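Local coordinates for protein putative rubredoxin reductase (Rhodopseudomonas palustris, PDB 3FG2) that probably passes electrons from NADH through its bound FAD to a ferredoxin that serves the cytochrome P450 CYP199A2, at residues A[357-362]-A[384-389]; A[373-379]-A[399-404]. All blocks are in the same frame, centred on the assembly; numbering follows the deposited sequence.

Contact 1. Residues A[357-362]-A[384-389]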
loop_
_atom_site.group_PDB
_atom_site.type_symbol
_atom_site.label_atom_id
_atom_site.label_comp_id
_atom_site.label_asym_id
_atom_site.label_seq_id
_atom_site.Cartn_x
_atom_site.Cartn_y
_atom_site.Cartn_z
ATOM N N TYR A 357 -12.853 19.138 -3.230
ATOM C CA TYR A 357 -13.181 20.039 -2.136
ATOM C C TYR A 357 -14.230 19.479 -1.187
ATOM O O TYR A 357 -14.994 18.568 -1.531
ATOM C CB TYR A 357 -13.721 21.359 -2.674
ATOM C CG TYR A 357 -12.751 22.150 -3.500
ATOM C CD1 TYR A 357 -12.404 21.743 -4.788
ATOM C CD2 TYR A 357 -12.187 23.325 -3.002
ATOM C CE1 TYR A 357 -11.524 22.483 -5.561
ATOM C CE2 TYR A 357 -11.303 24.074 -3.768
ATOM C CZ TYR A 357 -10.977 23.650 -5.047
ATOM O OH TYR A 357 -10.117 24.401 -5.812
ATOM N N LYS A 358 -14.261 20.054 0.009
ATOM C CA LYS A 358 -15.238 19.703 1.031
ATOM C C LYS A 358 -15.485 20.989 1.812
ATOM O O LYS A 358 -14.562 21.557 2.393
ATOM C CB LYS A 358 -14.708 18.617 1.963
ATOM C CG LYS A 358 -15.726 18.211 3.018
ATOM C CD LYS A 358 -15.258 17.026 3.852
ATOM C CE LYS A 358 -14.054 17.374 4.693
ATOM N NZ LYS A 358 -13.646 16.228 5.557
ATOM N N ALA A 359 -16.726 21.463 1.796
ATOM C CA ALA A 359 -17.083 22.694 2.495
ATOM C C ALA A 359 -16.249 23.883 2.018
ATOM O O ALA A 359 -15.827 24.706 2.825
ATOM C CB ALA A 359 -16.914 22.512 4.000
ATOM N N GLY A 360 -16.003 23.957 0.713
ATOM C CA GLY A 360 -15.249 25.064 0.143
ATOM C C GLY A 360 -13.733 25.037 0.256
ATOM O O GLY A 360 -13.065 25.949 -0.225
ATOM N N LYS A 361 -13.181 24.000 0.872
ATOM C CA LYS A 361 -11.737 23.901 1.057
ATOM C C LYS A 361 -11.128 22.716 0.302
ATOM O O LYS A 361 -11.660 21.603 0.319
ATOM C CB LYS A 361 -11.432 23.778 2.551
ATOM C CG LYS A 361 -9.955 23.810 2.917
ATOM C CD LYS A 361 -9.783 23.859 4.433
ATOM C CE LYS A 361 -8.330 24.000 4.854
ATOM N NZ LYS A 361 -7.546 22.779 4.544
ATOM N N LEU A 362 -10.001 22.964 -0.358
ATOM C CA LEU A 362 -9.315 21.924 -1.116
ATOM C C LEU A 362 -8.845 20.861 -0.136
ATOM O O LEU A 362 -8.115 21.166 0.801
ATOM C CB LEU A 362 -8.114 22.527 -1.858
ATOM C CG LEU A 362 -7.414 21.725 -2.962
ATOM C CD1 LEU A 362 -6.798 20.474 -2.401
ATOM C CD2 LEU A 362 -8.411 21.378 -4.029
ATOM N N ASP A 384 -2.091 23.770 4.878
ATOM C CA ASP A 384 -3.518 23.929 5.107
ATOM C C ASP A 384 -4.079 25.117 4.319
ATOM O O ASP A 384 -5.081 25.716 4.711
ATOM C CB ASP A 384 -3.770 24.103 6.609
ATOM C CG ASP A 384 -5.173 23.729 7.011
ATOM O OD1 ASP A 384 -5.643 22.648 6.595
ATOM O OD2 ASP A 384 -5.801 24.511 7.754
ATOM N N LYS A 385 -3.430 25.452 3.206
ATOM C CA LYS A 385 -3.880 26.559 2.364
ATOM C C LYS A 385 -4.769 25.999 1.278
ATOM O O LYS A 385 -4.791 24.792 1.048
ATOM C CB LYS A 385 -2.699 27.294 1.726
ATOM C CG LYS A 385 -1.689 27.830 2.729
ATOM C CD LYS A 385 -0.928 29.055 2.201
ATOM C CE LYS A 385 -0.199 28.781 0.887
ATOM N NZ LYS A 385 0.608 29.959 0.448
ATOM N N SER A 386 -5.495 26.865 0.591
ATOM C CA SER A 386 -6.394 26.383 -0.438
ATOM C C SER A 386 -6.421 27.270 -1.666
ATOM O O SER A 386 -5.796 28.329 -1.700
ATOM C CB SER A 386 -7.805 26.274 0.140
ATOM O OG SER A 386 -8.709 25.654 -0.759
ATOM N N VAL A 387 -7.141 26.809 -2.679
ATOM C CA VAL A 387 -7.324 27.544 -3.918
ATOM C C VAL A 387 -8.787 27.334 -4.239
ATOM O O VAL A 387 -9.309 26.241 -4.033
ATOM C CB VAL A 387 -6.428 26.988 -5.046
ATOM C CG1 VAL A 387 -7.047 27.266 -6.393
ATOM C CG2 VAL A 387 -5.059 27.660 -4.982
ATOM N N THR A 388 -9.461 28.367 -4.728
ATOM C CA THR A 388 -10.880 28.231 -5.026
ATOM C C THR A 388 -11.119 27.326 -6.224
ATOM O O THR A 388 -10.237 27.148 -7.061
ATOM C CB THR A 388 -11.534 29.597 -5.311
ATOM O OG1 THR A 388 -11.196 30.027 -6.636
ATOM C CG2 THR A 388 -11.064 30.634 -4.287
ATOM N N PRO A 389 -12.322 26.730 -6.310
ATOM C CA PRO A 389 -12.713 25.833 -7.406
ATOM C C PRO A 389 -12.622 26.584 -8.725
ATOM O O PRO A 389 -12.308 26.011 -9.767
ATOM C CB PRO A 389 -14.159 25.476 -7.062
ATOM C CG PRO A 389 -14.178 25.542 -5.564
ATOM C CD PRO A 389 -13.382 26.797 -5.286
HETATM O O HOH W 1 -10.987 27.673 -1.067
HETATM O O HOH W 2 -7.061 23.325 2.023
#
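The type I' turn of a beta hairpin, Lys358 to Lys361, presents Tyr357, Lys361 and Leu362 to the 384-389 loop, which lies along one side of it. Tyr357 makes the largest single share of the contact. Its CG stands anti to its own carbonyl carbon (chi1 -63°), which carries the ring out to the far end of the loop, where Tyr357 OH donates to Val387 O at 2.7 Å. The hydroxyl sits well above that carbonyl's plane, 48° out of it, while the oxygen itself lies at the edge of the tyrosine ring. Pro389 lies over one ring face, a CH-pi contact with Pro389 CG 3.7 Å from the Tyr357 ring centroid; on the other face Leu362 CD2 is set toward the rim. The hairpin joins strands 351-358 and 361-368 of the antiparallel sheet in the C-terminal reductase domain, and the loop leads from helix 371-380 to helix 389-393, where Thr388 is the N-cap, its OG1 taking the Gln391 N-H. Midway, Leu362 N points almost straight at Ser386 OG (3.0 Å, 166°), and a water links that hydroxyl to Gly360 O. At the other end Lys361, extended until its last torsion bends the ammonium over, makes a salt bridge from NZ to Asp384 OD1 at 2.8 Å, coming down on the carboxylate from above its plane. A second water accepts from Lys361 NZ and donates to Leu362 O and Lys385 O, tying the ammonium to both backbones. Asp384, with positive phi, is the C-prime residue of the Schellman motif ending helix 371-380.

Contact 2. Residues A[373-379]-A[399-404]; sequences DHVFGRK and LKKAAA
Phe376 leaves helix 373-379 toward the C-terminal helix, its CG anti to the backbone N (chi1 173°), which lays the ring between the two helices. Beyond CB, ring atom CG lies 4.1 Å from Leu399 CB. On one side of the ring Phe376 CD1 meets Leu399 O at 3.5 Å and Ala403 CB at 3.8 Å, and further out Phe376 CE1 reaches Ala402 CB at 3.9 Å. Leu399 CD2 sits over one face, almost exactly above its centre, a CH-pi contact 3° off the normal and 3.8 Å from the Phe376 centroid; CD2, CE2 and CZ of the ring lie beneath that methyl. Segments 373-379 and 399-403 of the C-terminal reductase domain run nearly parallel, 11° apart in direction and 9.9 Å at closest approach of their axes, with this ring and small alanines filling the seam. Leu399 CD1 abuts Asp373 OD1, while Asp373 OD2 is bound by Ser353 OG and pairs with Arg370. One turn beyond Phe376, Lys379 bends at chi2 and chi4 so that its CG passes Ala403 CB and its NZ points at Ala403 O; at 2.5 Å this is shorter than a normal N-H...O bond, so the placement of NZ is doubtful. A long ion pair also runs from Lys379 NZ to the chain-terminal Ala404 OXT, 3.9 Å away.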
loop_
_atom_site.group_PDB
_atom_site.type_symbol
_atom_site.label_atom_id
_atom_site.label_comp_id
_atom_site.label_asym_id
_atom_site.label_seq_id
_atom_site.Cartn_x
_atom_site.Cartn_y
_atom_site.Cartn_z
ATOM N N ASP A 373 0.551 19.671 -11.085
ATOM C CA ASP A 373 -0.559 19.871 -10.162
ATOM C C ASP A 373 -0.288 19.156 -8.836
ATOM O O ASP A 373 -0.681 19.629 -7.768
ATOM C CB ASP A 373 -1.874 19.378 -10.785
ATOM C CG ASP A 373 -2.374 20.294 -11.904
ATOM O OD1 ASP A 373 -1.750 21.347 -12.138
ATOM O OD2 ASP A 373 -3.396 19.969 -12.551
ATOM N N HIS A 374 0.400 18.022 -8.908
ATOM C CA HIS A 374 0.731 17.251 -7.716
ATOM C C HIS A 374 1.713 18.015 -6.828
ATOM O O HIS A 374 1.581 18.025 -5.599
ATOM C CB HIS A 374 1.339 15.900 -8.108
ATOM C CG HIS A 374 1.614 15.002 -6.943
ATOM N ND1 HIS A 374 0.612 14.494 -6.144
ATOM C CD2 HIS A 374 2.779 14.541 -6.428
ATOM C CE1 HIS A 374 1.147 13.761 -5.185
ATOM N NE2 HIS A 374 2.460 13.772 -5.334
ATOM N N VAL A 375 2.701 18.650 -7.449
ATOM C CA VAL A 375 3.692 19.419 -6.696
ATOM C C VAL A 375 2.996 20.595 -6.021
ATOM O O VAL A 375 3.366 20.998 -4.924
ATOM C CB VAL A 375 4.822 19.937 -7.624
ATOM C CG1 VAL A 375 5.703 20.934 -6.885
ATOM C CG2 VAL A 375 5.654 18.762 -8.110
ATOM N N PHE A 376 1.981 21.133 -6.690
ATOM C CA PHE A 376 1.208 22.247 -6.154
ATOM C C PHE A 376 0.518 21.814 -4.863
ATOM O O PHE A 376 0.576 22.510 -3.851
ATOM C CB PHE A 376 0.150 22.701 -7.163
ATOM C CG PHE A 376 -0.795 23.729 -6.617
ATOM C CD1 PHE A 376 -0.349 25.011 -6.313
ATOM C CD2 PHE A 376 -2.123 23.409 -6.374
ATOM C CE1 PHE A 376 -1.214 25.959 -5.775
ATOM C CE2 PHE A 376 -2.995 24.347 -5.839
ATOM C CZ PHE A 376 -2.537 25.629 -5.538
ATOM N N GLY A 377 -0.143 20.662 -4.909
ATOM C CA GLY A 377 -0.815 20.163 -3.727
ATOM C C GLY A 377 0.150 19.824 -2.601
ATOM O O GLY A 377 -0.069 20.212 -1.451
ATOM N N ARG A 378 1.226 19.109 -2.931
ATOM C CA ARG A 378 2.222 18.706 -1.937
ATOM C C ARG A 378 2.786 19.889 -1.162
ATOM O O ARG A 378 3.233 19.738 -0.034
ATOM C CB ARG A 378 3.370 17.934 -2.610
ATOM C CG ARG A 378 2.985 16.540 -3.143
ATOM C CD ARG A 378 3.069 15.451 -2.061
ATOM N NE ARG A 378 4.453 15.140 -1.708
ATOM C CZ ARG A 378 5.278 14.397 -2.447
ATOM N NH1 ARG A 378 4.865 13.869 -3.590
ATOM N NH2 ARG A 378 6.528 14.199 -2.053
ATOM N N LYS A 379 2.754 21.070 -1.766
ATOM C CA LYS A 379 3.274 22.265 -1.112
ATOM C C LYS A 379 2.192 23.040 -0.355
ATOM O O LYS A 379 2.402 23.472 0.777
ATOM C CB LYS A 379 3.931 23.178 -2.157
ATOM C CG LYS A 379 4.239 24.605 -1.691
ATOM C CD LYS A 379 5.237 24.646 -0.536
ATOM C CE LYS A 379 5.514 26.086 -0.074
ATOM N NZ LYS A 379 6.099 26.949 -1.149
ATOM N N LEU A 399 -0.264 28.355 -10.787
ATOM C CA LEU A 399 -0.088 27.549 -9.587
ATOM C C LEU A 399 1.258 27.778 -8.903
ATOM O O LEU A 399 1.349 27.701 -7.679
ATOM C CB LEU A 399 -0.268 26.059 -9.913
ATOM C CG LEU A 399 -1.637 25.648 -10.489
ATOM C CD1 LEU A 399 -1.635 24.160 -10.805
ATOM C CD2 LEU A 399 -2.749 25.972 -9.502
ATOM N N LYS A 400 2.301 28.062 -9.678
ATOM C CA LYS A 400 3.616 28.303 -9.086
ATOM C C LYS A 400 3.578 29.540 -8.194
ATOM O O LYS A 400 4.053 29.510 -7.057
ATOM C CB LYS A 400 4.687 28.505 -10.161
ATOM C CG LYS A 400 4.952 27.305 -11.042
ATOM C CD LYS A 400 6.160 27.574 -11.925
ATOM C CE LYS A 400 5.956 27.033 -13.322
ATOM N NZ LYS A 400 4.823 27.717 -14.015
ATOM N N LYS A 401 3.021 30.630 -8.710
ATOM C CA LYS A 401 2.944 31.849 -7.924
ATOM C C LYS A 401 2.078 31.618 -6.696
ATOM O O LYS A 401 2.385 32.105 -5.610
ATOM C CB LYS A 401 2.360 33.005 -8.741
ATOM C CG LYS A 401 2.279 34.308 -7.945
ATOM C CD LYS A 401 1.698 35.454 -8.758
ATOM C CE LYS A 401 1.667 36.735 -7.941
ATOM N NZ LYS A 401 1.087 37.866 -8.721
ATOM N N ALA A 402 0.997 30.868 -6.874
ATOM C CA ALA A 402 0.091 30.591 -5.772
ATOM C C ALA A 402 0.759 29.792 -4.656
ATOM O O ALA A 402 0.403 29.935 -3.487
ATOM C CB ALA A 402 -1.132 29.846 -6.283
ATOM N N ALA A 403 1.738 28.967 -5.013
ATOM C CA ALA A 403 2.416 28.128 -4.033
ATOM C C ALA A 403 3.764 28.646 -3.536
ATOM O O ALA A 403 4.396 28.014 -2.692
ATOM C CB ALA A 403 2.584 26.725 -4.600
ATOM N N ALA A 404 4.209 29.786 -4.052
ATOM C CA ALA A 404 5.496 30.336 -3.632
ATOM C C ALA A 404 5.480 30.732 -2.154
ATOM O O ALA A 404 4.379 30.962 -1.617
ATOM C CB ALA A 404 5.855 31.547 -4.498
ATOM O OXT ALA A 404 6.571 30.815 -1.556
#

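Contacts 1 and 2 lie about 13 Å apart, centre to centre, on the same side of the molecule and away from the FAD site. Their segments alternate along the chain: the hairpin 357-362 comes first, then helix segment 373-379, the loop 384-389 and finally 399-404. Strand 361-368 runs on into helix 371-380, and the chain leaving that helix returns to the hairpin before helix 399-403 packs against helix 371-380. The two contacts meet where Val387 of the loop packs on Phe376, with Val387 CG2 3.3 Å from Phe376 CZ. Sheet, helix and chain terminus are thereby joined within the C-terminal reductase domain.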